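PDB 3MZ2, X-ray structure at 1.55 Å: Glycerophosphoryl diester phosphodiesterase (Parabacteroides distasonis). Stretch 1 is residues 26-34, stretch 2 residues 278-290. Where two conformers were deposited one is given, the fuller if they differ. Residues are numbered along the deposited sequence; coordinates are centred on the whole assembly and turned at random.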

# COMPACT_ATOMS: atom_id res chain seq x y z
N TYR A 26 -4.21 26.13 11.64
CA TYR A 26 -2.97 26.69 12.14
C TYR A 26 -3.21 28.06 12.77
O TYR A 26 -3.95 28.90 12.25
CB TYR A 26 -1.88 26.76 11.05
CG TYR A 26 -0.61 27.41 11.55
CD1 TYR A 26 0.32 26.68 12.30
CD2 TYR A 26 -0.37 28.75 11.34
CE1 TYR A 26 1.46 27.28 12.80
CE2 TYR A 26 0.79 29.34 11.80
CZ TYR A 26 1.70 28.60 12.53
OH TYR A 26 2.85 29.19 13.02
N ALA A 27 -2.59 28.25 13.93
CA ALA A 27 -2.55 29.52 14.60
C ALA A 27 -1.15 29.71 15.17
O ALA A 27 -0.50 28.73 15.55
CB ALA A 27 -3.59 29.54 15.72
N ASP A 28 -0.71 30.96 15.29
CA ASP A 28 0.65 31.17 15.79
C ASP A 28 0.78 30.71 17.27
O ASP A 28 1.85 30.16 17.62
CB ASP A 28 1.18 32.60 15.56
CG ASP A 28 1.73 32.83 14.14
OD1 ASP A 28 2.37 31.94 13.52
OD2 ASP A 28 1.55 33.95 13.64
N ASP A 29 -0.29 30.79 18.07
CA ASP A 29 -0.23 30.31 19.46
C ASP A 29 -0.66 28.86 19.68
O ASP A 29 -1.03 28.45 20.78
CB ASP A 29 -1.06 31.22 20.38
CG ASP A 29 -2.56 31.07 20.18
OD1 ASP A 29 -3.00 30.42 19.21
OD2 ASP A 29 -3.30 31.64 21.03
N ARG A 30 -0.61 28.07 18.61
CA ARG A 30 -1.02 26.68 18.70
C ARG A 30 -0.24 25.90 19.76
O ARG A 30 0.90 26.24 20.10
CB ARG A 30 -0.91 25.98 17.34
CG ARG A 30 0.46 25.48 16.91
CD ARG A 30 1.57 26.59 16.87
NE ARG A 30 2.67 26.26 15.95
CZ ARG A 30 3.73 27.05 15.67
NH1 ARG A 30 3.91 28.24 16.25
NH2 ARG A 30 4.63 26.64 14.78
N ILE A 31 -0.90 24.87 20.29
CA ILE A 31 -0.32 23.92 21.25
C ILE A 31 0.32 22.79 20.46
O ILE A 31 -0.34 22.20 19.59
CB ILE A 31 -1.41 23.37 22.19
CG1 ILE A 31 -1.90 24.51 23.10
CG2 ILE A 31 -0.91 22.17 23.05
CD1 ILE A 31 -3.06 24.10 23.92
N PRO A 32 1.58 22.45 20.78
CA PRO A 32 2.19 21.31 20.09
C PRO A 32 1.34 20.07 20.31
O PRO A 32 0.91 19.82 21.45
CB PRO A 32 3.56 21.17 20.79
CG PRO A 32 3.89 22.57 21.20
CD PRO A 32 2.54 23.17 21.62
N LEU A 33 1.14 19.29 19.24
CA LEU A 33 0.29 18.11 19.26
C LEU A 33 1.07 16.79 19.16
O LEU A 33 2.16 16.76 18.60
CB LEU A 33 -0.74 18.20 18.16
CG LEU A 33 -1.68 19.37 18.25
CD1 LEU A 33 -2.70 19.27 17.10
CD2 LEU A 33 -2.43 19.49 19.63
N ILE A 34 0.53 15.71 19.69
CA ILE A 34 1.14 14.40 19.64
C ILE A 34 0.15 13.40 19.06
O ILE A 34 -1.07 13.39 19.40
CB ILE A 34 1.56 13.93 21.02
CG1 ILE A 34 2.59 14.87 21.67
CG2 ILE A 34 2.20 12.50 20.98
CD1 ILE A 34 3.01 14.53 23.15
N LEU A 278 7.53 23.03 26.67
CA LEU A 278 7.25 23.82 25.49
C LEU A 278 5.72 24.08 25.30
O LEU A 278 5.35 24.79 24.40
CB LEU A 278 7.85 23.13 24.26
CG LEU A 278 9.37 22.85 24.33
CD1 LEU A 278 9.82 22.19 23.00
CD2 LEU A 278 10.18 24.07 24.63
N ILE A 279 4.88 23.51 26.14
CA ILE A 279 3.43 23.64 26.02
C ILE A 279 3.08 24.98 26.62
O ILE A 279 3.39 25.27 27.79
CB ILE A 279 2.67 22.47 26.71
CG1 ILE A 279 3.08 21.11 26.12
CG2 ILE A 279 1.14 22.68 26.66
CD1 ILE A 279 3.04 20.96 24.59
N PRO A 280 2.51 25.86 25.80
CA PRO A 280 2.18 27.19 26.28
C PRO A 280 1.06 27.16 27.35
O PRO A 280 0.19 26.30 27.28
CB PRO A 280 1.68 27.92 25.03
CG PRO A 280 1.86 27.00 23.89
CD PRO A 280 1.98 25.61 24.44
N VAL A 281 1.12 28.07 28.30
CA VAL A 281 0.06 28.20 29.31
C VAL A 281 -1.22 28.80 28.68
O VAL A 281 -2.34 28.25 28.90
CB VAL A 281 0.53 29.00 30.54
CG1 VAL A 281 1.09 30.37 30.12
CG2 VAL A 281 -0.64 29.10 31.59
N SER A 282 -1.06 29.84 27.84
CA SER A 282 -2.19 30.49 27.14
C SER A 282 -2.23 30.22 25.63
O SER A 282 -1.21 30.35 24.93
CB SER A 282 -2.17 32.01 27.35
OG SER A 282 -2.15 32.35 28.73
N SER A 283 -3.38 29.82 25.12
CA SER A 283 -3.52 29.49 23.70
C SER A 283 -4.98 29.47 23.26
O SER A 283 -5.84 28.98 23.98
CB SER A 283 -2.88 28.14 23.40
OG SER A 283 -3.23 27.63 22.12
N SER A 284 -5.24 29.98 22.06
CA SER A 284 -6.54 29.86 21.41
C SER A 284 -7.00 28.42 21.29
O SER A 284 -8.19 28.15 21.09
CB SER A 284 -6.51 30.49 20.03
OG SER A 284 -5.61 29.83 19.17
N LYS A 285 -6.07 27.47 21.41
CA LYS A 285 -6.41 26.05 21.28
C LYS A 285 -6.65 25.35 22.62
O LYS A 285 -7.04 24.18 22.65
CB LYS A 285 -5.31 25.30 20.54
CG LYS A 285 -4.91 25.88 19.23
CD LYS A 285 -6.00 25.74 18.21
CE LYS A 285 -5.46 26.01 16.82
NZ LYS A 285 -6.60 26.01 15.83
N GLY A 286 -6.47 26.07 23.71
CA GLY A 286 -6.65 25.49 25.06
C GLY A 286 -8.03 24.89 25.28
O GLY A 286 -8.18 23.90 26.00
N LYS A 287 -9.03 25.48 24.64
CA LYS A 287 -10.41 25.04 24.81
C LYS A 287 -10.70 23.61 24.34
O LYS A 287 -11.70 23.02 24.71
CB LYS A 287 -11.33 26.00 24.06
CG LYS A 287 -11.09 26.05 22.56
CD LYS A 287 -12.10 26.99 21.95
CE LYS A 287 -12.00 27.07 20.46
NZ LYS A 287 -12.99 28.05 19.90
N PHE A 288 -9.83 23.07 23.48
CA PHE A 288 -10.02 21.75 22.93
C PHE A 288 -9.53 20.60 23.81
O PHE A 288 -9.59 19.44 23.37
CB PHE A 288 -9.34 21.66 21.54
CG PHE A 288 -9.98 22.55 20.49
CD1 PHE A 288 -11.25 22.27 20.03
CD2 PHE A 288 -9.31 23.64 19.98
CE1 PHE A 288 -11.86 23.08 19.09
CE2 PHE A 288 -9.93 24.48 19.01
CZ PHE A 288 -11.17 24.17 18.55
N PHE A 289 -9.01 20.91 24.98
CA PHE A 289 -8.39 19.91 25.84
C PHE A 289 -9.12 19.84 27.16
O PHE A 289 -9.42 20.86 27.79
CB PHE A 289 -6.93 20.28 26.09
CG PHE A 289 -6.08 20.24 24.87
CD1 PHE A 289 -5.98 21.36 24.05
CD2 PHE A 289 -5.41 19.09 24.52
CE1 PHE A 289 -5.20 21.34 22.91
CE2 PHE A 289 -4.63 19.07 23.38
CZ PHE A 289 -4.53 20.19 22.58
N SER A 290 -9.33 18.62 27.64
CA SER A 290 -9.99 18.39 28.92
C SER A 290 -9.52 17.05 29.50
O SER A 290 -8.52 16.49 29.06
CB SER A 290 -11.52 18.42 28.76
OG SER A 290 -12.16 18.49 30.03

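Two segments far apart in sequence meet near the ends of this phosphodiesterase chain, burying 598 Å² counted over both sides. Each contributes a type I turn, Ala-27 to Arg-30 in the first and Ser-283 to Gly-286 in the second, closed by Arg-30 N to Ala-27 O (3.1 Å) and Gly-286 N to Ser-283 O (3.0 Å). The backbones come nearest at Asp-29 and Ser-283, whose CA atoms lie 5.4 Å apart. No backbone-to-backbone hydrogen bond crosses the contact; all three that cross use a side chain.

Asp-29 is the polar centre. Its CA-to-CB bond points toward the other stretch, and a p rotamer (chi1 72°) with chi2 of -11° presents both carboxylate oxygens to Ser-284: OD1 accepts from Ser-284 OG at 2.7 Å, and OD2 from Ser-284 N at 2.8 Å, with an angle of 165° at the hydrogen. Ser-284 meets this fork through its own p rotamer (chi1 63°), which brings OG round to the same carboxylate as its amide. Ser-283 is t (chi1 167°), and its hydroxyl serves both sides of the contact: OG donates to Asp-29 O at 2.7 Å and accepts from Lys-285 N at 2.9 Å. One oxygen thus ties the second turn together and fastens it to the first.

Next to this polar patch the contact turns apolar. Ile-31, the residue most covered by the other stretch, is extended (m, t), so that CD1 reaches Phe-289 CE1 at 3.6 Å and lies 3.9 Å from Gly-286 N, while CG2 rests 4.2 Å from Ile-279 CG2. Leu-33 starts sideways, but its m, t conformation carries CD2 to the edge of the Phe-289 ring, 3.7 Å from CZ. The two prolines meet through their CD atoms, Pro-32 CD to Pro-280 CD at 3.8 Å. Ile-279 adopts m, m; its CA-to-CB bond runs sideways, yet the bent chain brings CD1 within 3.7 Å of Pro-32 CD.

The CA-to-CB bond of Arg-30 points away from the second stretch. Its p, m, t chain folds back along its own stretch, where NH1 donates to Asp-28 O (3.1 Å); NE and NH2 are satisfied elsewhere in the structure. The CA-to-CB bond of Tyr-26 also points away, and in the t rotamer its OH donates to Asp-28 OD1 at 2.8 Å. Lys-285 contributes its aliphatic chain: CG lies 4.0 Å from Arg-30 CA and CE 4.1 Å from Ala-27 CB, as the m, m, t, t conformation carries the methylenes past the first turn.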